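PDB 6QZO: peroxidase from Cellulomonas bogoriensis 69B4 = DSM 16987, which binds heme b and probably uses it to reduce hydrogen peroxide while oxidising other substrates. Local coordinates for residues Arg69-Asp74 / Val143-Cys148. Numbering follows the deposited sequence.
Sequences RVWTVD and VVLQVC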
ATOM      1  N   ARG A  69     -11.133 -25.785  -5.540  1.00 20.01           N
ATOM      2  CA  ARG A  69     -10.825 -26.240  -6.919  1.00 20.79           C
ATOM      3  C   ARG A  69     -10.756 -25.032  -7.853  1.00 20.59           C
ATOM      4  O   ARG A  69      -9.818 -24.993  -8.656  1.00 21.07           O
ATOM      5  CB  ARG A  69     -11.860 -27.237  -7.421  1.00 21.70           C
ATOM      6  CG  ARG A  69     -11.705 -28.659  -6.883  1.00 22.27           C
ATOM      7  CD  ARG A  69     -12.698 -29.494  -7.663  1.00 23.10           C
ATOM      8  NE  ARG A  69     -12.836 -30.872  -7.232  1.00 23.91           N
ATOM      9  CZ  ARG A  69     -12.334 -31.931  -7.863  1.00 24.66           C
ATOM     10  NH1 ARG A  69     -11.589 -31.802  -8.948  1.00 25.09           N
ATOM     11  NH2 ARG A  69     -12.522 -33.138  -7.362  1.00 25.26           N
ATOM     12  N   VAL A  70     -11.712 -24.100  -7.783  1.00 20.25           N
ATOM     13  CA  VAL A  70     -11.680 -22.879  -8.648  1.00 20.34           C
ATOM     14  C   VAL A  70     -10.447 -22.037  -8.267  1.00 19.46           C
ATOM     15  O   VAL A  70      -9.789 -21.511  -9.175  1.00 19.41           O
ATOM     16  CB  VAL A  70     -12.984 -22.059  -8.622  1.00 20.55           C
ATOM     17  CG1 VAL A  70     -14.143 -22.851  -9.210  1.00 21.17           C
ATOM     18  CG2 VAL A  70     -13.339 -21.559  -7.233  1.00 20.65           C
ATOM     19  N   TRP A  71     -10.118 -21.959  -6.979  1.00 18.61           N
ATOM     20  CA  TRP A  71      -8.934 -21.202  -6.491  1.00 18.03           C
ATOM     21  C   TRP A  71      -7.646 -21.844  -7.014  1.00 18.11           C
ATOM     22  O   TRP A  71      -6.728 -21.104  -7.394  1.00 17.40           O
ATOM     23  CB  TRP A  71      -8.923 -21.110  -4.971  1.00 17.50           C
ATOM     24  CG  TRP A  71      -9.721 -19.969  -4.424  1.00 17.28           C
ATOM     25  CD1 TRP A  71     -10.242 -18.905  -5.104  1.00 17.10           C
ATOM     26  CD2 TRP A  71     -10.044 -19.760  -3.038  1.00 16.98           C
ATOM     27  NE1 TRP A  71     -10.888 -18.075  -4.236  1.00 17.04           N
ATOM     28  CE2 TRP A  71     -10.779 -18.564  -2.963  1.00 16.87           C
ATOM     29  CE3 TRP A  71      -9.809 -20.481  -1.867  1.00 16.94           C
ATOM     30  CZ2 TRP A  71     -11.269 -18.064  -1.759  1.00 16.72           C
ATOM     31  CZ3 TRP A  71     -10.297 -19.989  -0.678  1.00 16.76           C
ATOM     32  CH2 TRP A  71     -11.021 -18.804  -0.633  1.00 16.71           C
ATOM     33  N   THR A  72      -7.584 -23.174  -7.027  1.00 18.88           N
ATOM     34  CA  THR A  72      -6.396 -23.914  -7.533  1.00 19.43           C
ATOM     35  C   THR A  72      -6.130 -23.497  -8.980  1.00 20.00           C
ATOM     36  O   THR A  72      -4.984 -23.175  -9.306  1.00 20.24           O
ATOM     37  CB  THR A  72      -6.571 -25.423  -7.380  1.00 19.79           C
ATOM     38  OG1 THR A  72      -6.715 -25.677  -5.977  1.00 19.72           O
ATOM     39  CG2 THR A  72      -5.397 -26.184  -7.954  1.00 20.23           C
ATOM     40  N   VAL A  73      -7.163 -23.472  -9.810  1.00 21.24           N
ATOM     41  CA  VAL A  73      -7.047 -23.011 -11.229  1.00 22.27           C
ATOM     42  C   VAL A  73      -6.454 -21.594 -11.246  1.00 22.76           C
ATOM     43  O   VAL A  73      -5.438 -21.392 -11.946  1.00 23.29           O
ATOM     44  CB  VAL A  73      -8.401 -23.064 -11.950  1.00 22.61           C
ATOM     45  CG1 VAL A  73      -8.300 -22.502 -13.352  1.00 23.16           C
ATOM     46  CG2 VAL A  73      -8.949 -24.487 -11.994  1.00 23.23           C
ATOM     47  N   ASP A  74      -7.040 -20.670 -10.475  1.00 23.15           N
ATOM     48  CA  ASP A  74      -6.658 -19.232 -10.460  1.00 23.74           C
ATOM     49  C   ASP A  74      -5.218 -19.091  -9.956  1.00 23.27           C
ATOM     50  O   ASP A  74      -4.468 -18.301 -10.534  1.00 23.59           O
ATOM     51  CB  ASP A  74      -7.634 -18.400  -9.626  1.00 24.36           C
ATOM     52  CG  ASP A  74      -8.964 -18.132 -10.332  1.00 25.70           C
ATOM     53  OD1 ASP A  74      -9.014 -18.320 -11.561  1.00 26.58           O
ATOM     54  OD2 ASP A  74      -9.936 -17.732  -9.635  1.00 26.36           O
ATOM     55  N   VAL A 143     -11.307 -19.169   6.319  1.00 15.74           N
ATOM     56  CA  VAL A 143     -10.202 -19.457   5.360  1.00 15.71           C
ATOM     57  C   VAL A 143      -9.417 -18.169   5.126  1.00 15.52           C
ATOM     58  O   VAL A 143      -9.993 -17.088   5.297  1.00 16.32           O
ATOM     59  CB  VAL A 143     -10.743 -20.074   4.059  1.00 15.83           C
ATOM     60  CG1 VAL A 143     -11.680 -19.114   3.349  1.00 15.91           C
ATOM     61  CG2 VAL A 143      -9.632 -20.529   3.130  1.00 15.67           C
ATOM     62  N   VAL A 144      -8.148 -18.297   4.770  1.00 15.16           N
ATOM     63  CA  VAL A 144      -7.261 -17.140   4.503  1.00 14.78           C
ATOM     64  C   VAL A 144      -6.484 -17.405   3.223  1.00 14.72           C
ATOM     65  O   VAL A 144      -6.033 -18.543   3.023  1.00 14.88           O
ATOM     66  CB  VAL A 144      -6.292 -16.886   5.659  1.00 14.65           C
ATOM     67  CG1 VAL A 144      -5.364 -18.085   5.878  1.00 14.67           C
ATOM     68  CG2 VAL A 144      -5.497 -15.598   5.444  1.00 14.51           C
ATOM     69  N   LEU A 145      -6.321 -16.360   2.409  1.00 14.55           N
ATOM     70  CA  LEU A 145      -5.354 -16.335   1.289  1.00 14.46           C
ATOM     71  C   LEU A 145      -4.239 -15.356   1.661  1.00 14.40           C
ATOM     72  O   LEU A 145      -4.513 -14.143   1.743  1.00 14.19           O
ATOM     73  CB  LEU A 145      -6.089 -15.891   0.021  1.00 14.50           C
ATOM     74  CG  LEU A 145      -7.287 -16.764  -0.366  1.00 14.39           C
ATOM     75  CD1 LEU A 145      -8.094 -16.097  -1.466  1.00 14.29           C
ATOM     76  CD2 LEU A 145      -6.819 -18.139  -0.783  1.00 14.53           C
ATOM     77  N   GLN A 146      -3.032 -15.862   1.911  1.00 14.47           N
ATOM     78  CA  GLN A 146      -1.843 -14.983   1.977  1.00 14.20           C
ATOM     79  C   GLN A 146      -1.383 -14.769   0.541  1.00 14.36           C
ATOM     80  O   GLN A 146      -0.863 -15.739  -0.059  1.00 15.04           O
ATOM     81  CB  GLN A 146      -0.720 -15.574   2.824  1.00 14.04           C
ATOM     82  CG  GLN A 146       0.508 -14.668   2.856  1.00 13.83           C
ATOM     83  CD  GLN A 146       1.695 -15.357   3.466  1.00 13.91           C
ATOM     84  OE1 GLN A 146       1.872 -15.364   4.678  1.00 13.75           O
ATOM     85  NE2 GLN A 146       2.523 -15.938   2.614  1.00 14.31           N
ATOM     86  N   VAL A 147      -1.595 -13.561   0.019  1.00 13.95           N
ATOM     87  CA  VAL A 147      -1.223 -13.179  -1.373  1.00 13.85           C
ATOM     88  C   VAL A 147      -0.005 -12.261  -1.288  1.00 14.04           C
ATOM     89  O   VAL A 147      -0.111 -11.157  -0.651  1.00 13.58           O
ATOM     90  CB  VAL A 147      -2.390 -12.504  -2.112  1.00 13.60           C
ATOM     91  CG1 VAL A 147      -2.124 -12.383  -3.608  1.00 13.72           C
ATOM     92  CG2 VAL A 147      -3.690 -13.244  -1.868  1.00 13.53           C
ATOM     93  N   CYS A 148       1.105 -12.717  -1.878  1.00 14.59           N
ATOM     94  CA  CYS A 148       2.422 -12.039  -1.834  1.00 15.01           C
ATOM     95  C   CYS A 148       2.925 -11.800  -3.254  1.00 15.37           C
ATOM     96  O   CYS A 148       2.805 -12.738  -4.062  1.00 15.92           O
ATOM     97  CB  CYS A 148       3.443 -12.897  -1.110  1.00 15.16           C
ATOM     98  SG  CYS A 148       3.121 -12.990   0.660  1.00 15.27           S
TER
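W71, on helix 61-78, packs its indole against V143 and L145 of strand 143-149 in a buried, wholly apolar helix-on-sheet contact in the N-terminal of the two ferredoxin-like domains of this DyP peroxidase. The segments share no hydrogen bond. Both branches of L145 lie over one face of the indole: CD2 makes a CH-pi contact, 4.0 Å from the centroid of the six-membered ring and 15° off its normal, while L145 CD1 sits 3.7 Å from W71 CZ2, toward the rim. V143 meets the ring at its edge, where V143 CG2 lies 3.9 Å from W71 CZ3. W71 holds CG anti to its carbonyl carbon (chi1 -86°), which carries the long, flat side chain toward the strand and bridges 9.9 Å between the CA atoms of W71 and L145. The forked leucine suits a broad face, and the beta-branched valine favours the extended strand and presents a methyl to the ring edge. Shortening W71 to an alanine is likely to leave a gap beside V143 and L145 and deprive the carbonyl of L162 of its indole partner. That bond, from W71 NE1 to L162 O, ties helix 61-78 to helix 152-165, while strand 143-149 runs antiparallel between strands 47-55 and 100-105.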